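Local atomic coordinates of phosphoribosyl-aminoimidazole carboxylase (Aspergillus clavatus, PDB entry 3K5I), a protein that probably catalyses the ATP-dependent carboxylation of 5-aminoimidazole ribonucleotide to its N5-carboxy form in purine biosynthesis, as an ATP-grasp enzyme. Residues A[303-306]-A[307-311]; A[319-322]-A[323-326]. One frame throughout, in Å; residues are numbered along the deposited sequence.

Contact 1: A[303-306]-A[307-311]; sequences CALS and QFDAH
Ser306 and Asp309 lock onto each other at the start of helix 307-315 in a capping box, each side chain reaching the backbone N of the other residue. Ser306 OG, placed between its own backbone N and carbonyl carbon (chi1 84°), accepts a nearly straight bond from Asp309 N at 3.0 Å. A second, weak bond to the same oxygen comes from Phe308 N, strongly bent. In return Ser306 N donates to Asp309 OD2 over 2.9 Å; it meets the anti side of this oxygen, 30° out of the carboxylate plane. The backbone bond Ala310 N to Ser306 O, at 2.7 Å, begins the helix proper.

A water extends the box backward along the chain, donating to both Asp309 OD2 and Ala304 O. OD2 therefore receives two bonds, while Asp309 OD1 is hydrogen-bonded to Ser42 OG, so that both oxygens of the carboxylate are held.

Apolar contact is slighter: Leu305 CD2 packs against Asp309 CB at 4.0 Å. At the aromatic edge of Phe308 lies a polar atom, Ser306 OG, near the ring plane. Over one face of that ring sits Gln307 CG, 3.2 Å above the plane, a packing between neighbours on the helix.

The mostly buried cap follows the short helix 299-302, whose Thr299 and Ile300 touch Ser306, and Thr299 OG1 is hydrogen-bonded to Gln307 N. Phe308 packs against Met38 and Ser42 of helix 34-46, while Ala310 rests on Tyr224 of strand 221-232.

Contact 2: A[319-322]-A[323-326]; sequences PIPA and QSLE
Ile320 and Leu325 meet at about a right angle across the turn, with Ile320 CG2 lying 3.9 Å from Leu325 CD1. On Ile320 it is the CG2 branch, anti to the backbone N, that makes this contact. Leu325 points its CB toward the preceding residues, and its CG also comes within 3.6 Å of Ala322 O, so the side chain lies against the backbone of the turn as well as against the isoleucine. Both side chains reach inward to Leu222 of strand 221-232.

The chain bends here through a short 3-10 turn, marked by three successive i to i+3 backbone bonds. Ser324 N donates to Pro321 O at 3.1 Å, and Leu325 N donates to Ala322 O along a straighter path (168°). In both cases the donor stands well above the carbonyl plane rather than on a lone pair. The bond from Glu326 N to Gln323 O follows these two.

Pro321 CB lies 3.9 Å from Ser324 OG. The hydroxyl, anti to its carbonyl carbon (chi1 -63°), is hydrogen-bonded to Asn357 N of the second subunit. That subunit also packs against the turn through Leu353 on Pro321 and Pro356 on Gln323. Within its own chain, Arg313 of helix 307-315 touches both Ile320 and Pro321.

Contact 1 is largely buried and contact 2 only partly so, farther from the centre of the chain. The second subunit touches both, mainly contact 2, its Asn357 meeting Ala304 and Ser324. The two centres are about 8 Å apart. Contact 1 forms the start of helix 307-315, contact 2 packs beside the same helix through Arg313, and both touch strand 221-232. Polar side chains define contact 1, where serine and aspartate cap a helix; in contact 2 backbone bonds shape the turn and an apolar pair, Ile320 and Leu325, packs across it. They join directly: Leu305 N lies 2.9 Å from Ser324 O, a probable hydrogen bond, and Ala310 O packs on Ile320 CD1.

Contact 1: A[303-306]-A[307-311]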
# COMPACT_ATOMS: atom_id res chain seq x y z
N CYS A 303 -4.46 -0.28 10.34
CA CYS A 303 -5.23 0.91 10.67
C CYS A 303 -5.47 1.74 9.43
O CYS A 303 -4.78 1.52 8.44
CB CYS A 303 -4.41 1.84 11.55
SG CYS A 303 -3.44 1.14 12.92
N ALA A 304 -6.39 2.72 9.49
CA ALA A 304 -6.67 3.59 8.34
C ALA A 304 -5.50 4.46 8.00
O ALA A 304 -5.39 4.64 6.79
CB ALA A 304 -7.95 4.48 8.45
N LEU A 305 -4.73 4.98 8.98
CA LEU A 305 -3.58 5.87 8.72
C LEU A 305 -2.42 5.12 9.26
O LEU A 305 -2.38 4.85 10.45
CB LEU A 305 -3.64 7.26 9.41
CG LEU A 305 -4.68 8.14 8.75
CD1 LEU A 305 -4.72 9.36 9.64
CD2 LEU A 305 -4.36 8.42 7.25
N SER A 306 -1.48 4.77 8.40
CA SER A 306 -0.34 4.03 8.91
C SER A 306 0.60 5.03 9.53
O SER A 306 0.44 6.24 9.37
CB SER A 306 0.40 3.42 7.70
OG SER A 306 1.21 4.43 7.25
N GLN A 307 1.60 4.49 10.22
CA GLN A 307 2.57 5.34 10.89
C GLN A 307 3.26 6.29 9.92
O GLN A 307 3.79 7.35 10.28
CB GLN A 307 3.66 4.47 11.58
CG GLN A 307 4.76 3.75 10.73
CD GLN A 307 5.75 3.05 11.66
OE1 GLN A 307 6.15 3.65 12.66
NE2 GLN A 307 6.11 1.79 11.37
N PHE A 308 3.36 5.75 8.72
CA PHE A 308 4.05 6.41 7.62
C PHE A 308 3.18 7.53 7.20
O PHE A 308 3.77 8.58 7.17
CB PHE A 308 4.62 5.47 6.52
CG PHE A 308 5.34 4.26 7.11
CD1 PHE A 308 4.64 3.11 7.40
CD2 PHE A 308 6.71 4.27 7.36
CE1 PHE A 308 5.26 1.99 7.98
CE2 PHE A 308 7.33 3.19 7.94
CZ PHE A 308 6.60 2.06 8.28
N ASP A 309 1.86 7.33 6.98
CA ASP A 309 0.97 8.43 6.62
C ASP A 309 1.01 9.41 7.79
O ASP A 309 1.10 10.63 7.65
CB ASP A 309 -0.43 7.81 6.66
CG ASP A 309 -0.68 6.79 5.54
OD1 ASP A 309 -0.10 7.03 4.43
OD2 ASP A 309 -1.58 5.92 5.74
N ALA A 310 0.91 8.86 8.99
CA ALA A 310 0.89 9.73 10.15
C ALA A 310 2.07 10.69 10.26
O ALA A 310 1.91 11.91 10.46
CB ALA A 310 0.68 8.89 11.40
N HIS A 311 3.26 10.11 10.10
CA HIS A 311 4.48 10.92 10.19
C HIS A 311 4.53 12.08 9.17
O HIS A 311 4.89 13.18 9.51
CB HIS A 311 5.67 10.05 9.98
CG HIS A 311 6.94 10.79 10.21
ND1 HIS A 311 7.44 10.98 11.48
CD2 HIS A 311 7.76 11.45 9.35
CE1 HIS A 311 8.53 11.72 11.39
NE2 HIS A 311 8.76 12.01 10.12
O HOH W 1 -3.99 5.18 4.31

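Contact 2: A[319-322]-A[323-326]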
# COMPACT_ATOMS: atom_id res chain seq x y z
N PRO A 319 -3.89 17.25 9.06
CA PRO A 319 -4.80 16.61 10.00
C PRO A 319 -4.58 15.16 10.27
O PRO A 319 -4.22 14.38 9.41
CB PRO A 319 -6.16 16.66 9.29
CG PRO A 319 -6.06 17.80 8.38
CD PRO A 319 -4.60 18.06 8.06
N ILE A 320 -4.92 14.77 11.47
CA ILE A 320 -4.81 13.34 11.69
C ILE A 320 -6.00 12.87 12.56
O ILE A 320 -5.87 12.78 13.79
CB ILE A 320 -3.49 13.04 12.34
CG1 ILE A 320 -2.39 13.50 11.38
CG2 ILE A 320 -3.43 11.55 12.75
CD1 ILE A 320 -1.01 13.40 12.00
N PRO A 321 -7.12 12.54 11.91
CA PRO A 321 -8.27 12.03 12.68
C PRO A 321 -7.79 10.89 13.61
O PRO A 321 -7.13 9.96 13.22
CB PRO A 321 -9.26 11.61 11.60
CG PRO A 321 -8.80 12.42 10.28
CD PRO A 321 -7.33 12.71 10.45
N ALA A 322 -8.03 10.99 14.91
CA ALA A 322 -7.52 10.01 15.88
C ALA A 322 -8.12 8.61 15.61
O ALA A 322 -7.59 7.53 15.83
CB ALA A 322 -8.00 10.49 17.27
N GLN A 323 -9.35 8.61 15.15
CA GLN A 323 -10.06 7.38 14.83
C GLN A 323 -9.21 6.51 13.88
O GLN A 323 -9.28 5.28 13.93
CB GLN A 323 -11.29 7.85 14.02
CG GLN A 323 -12.61 7.14 14.32
CD GLN A 323 -13.81 8.02 14.69
OE1 GLN A 323 -14.02 9.17 14.25
NE2 GLN A 323 -14.66 7.43 15.50
N SER A 324 -8.45 7.16 12.99
CA SER A 324 -7.62 6.48 11.99
C SER A 324 -6.41 5.69 12.45
O SER A 324 -5.75 5.01 11.64
CB SER A 324 -7.19 7.52 10.96
OG SER A 324 -8.28 8.09 10.25
N LEU A 325 -6.10 5.81 13.74
CA LEU A 325 -4.95 5.15 14.35
C LEU A 325 -5.46 4.02 15.23
O LEU A 325 -4.73 3.41 15.99
CB LEU A 325 -4.22 6.14 15.24
CG LEU A 325 -4.22 7.46 14.45
CD1 LEU A 325 -3.66 8.63 15.25
CD2 LEU A 325 -3.27 7.28 13.33
N GLU A 326 -6.75 3.73 15.09
CA GLU A 326 -7.35 2.65 15.88
C GLU A 326 -7.07 1.44 15.00
O GLU A 326 -7.12 1.56 13.77
CB GLU A 326 -8.88 2.84 15.90
CG GLU A 326 -9.43 3.47 17.16
CD GLU A 326 -10.83 4.08 17.04
OE1 GLU A 326 -11.70 3.54 16.30
OE2 GLU A 326 -11.07 5.11 17.71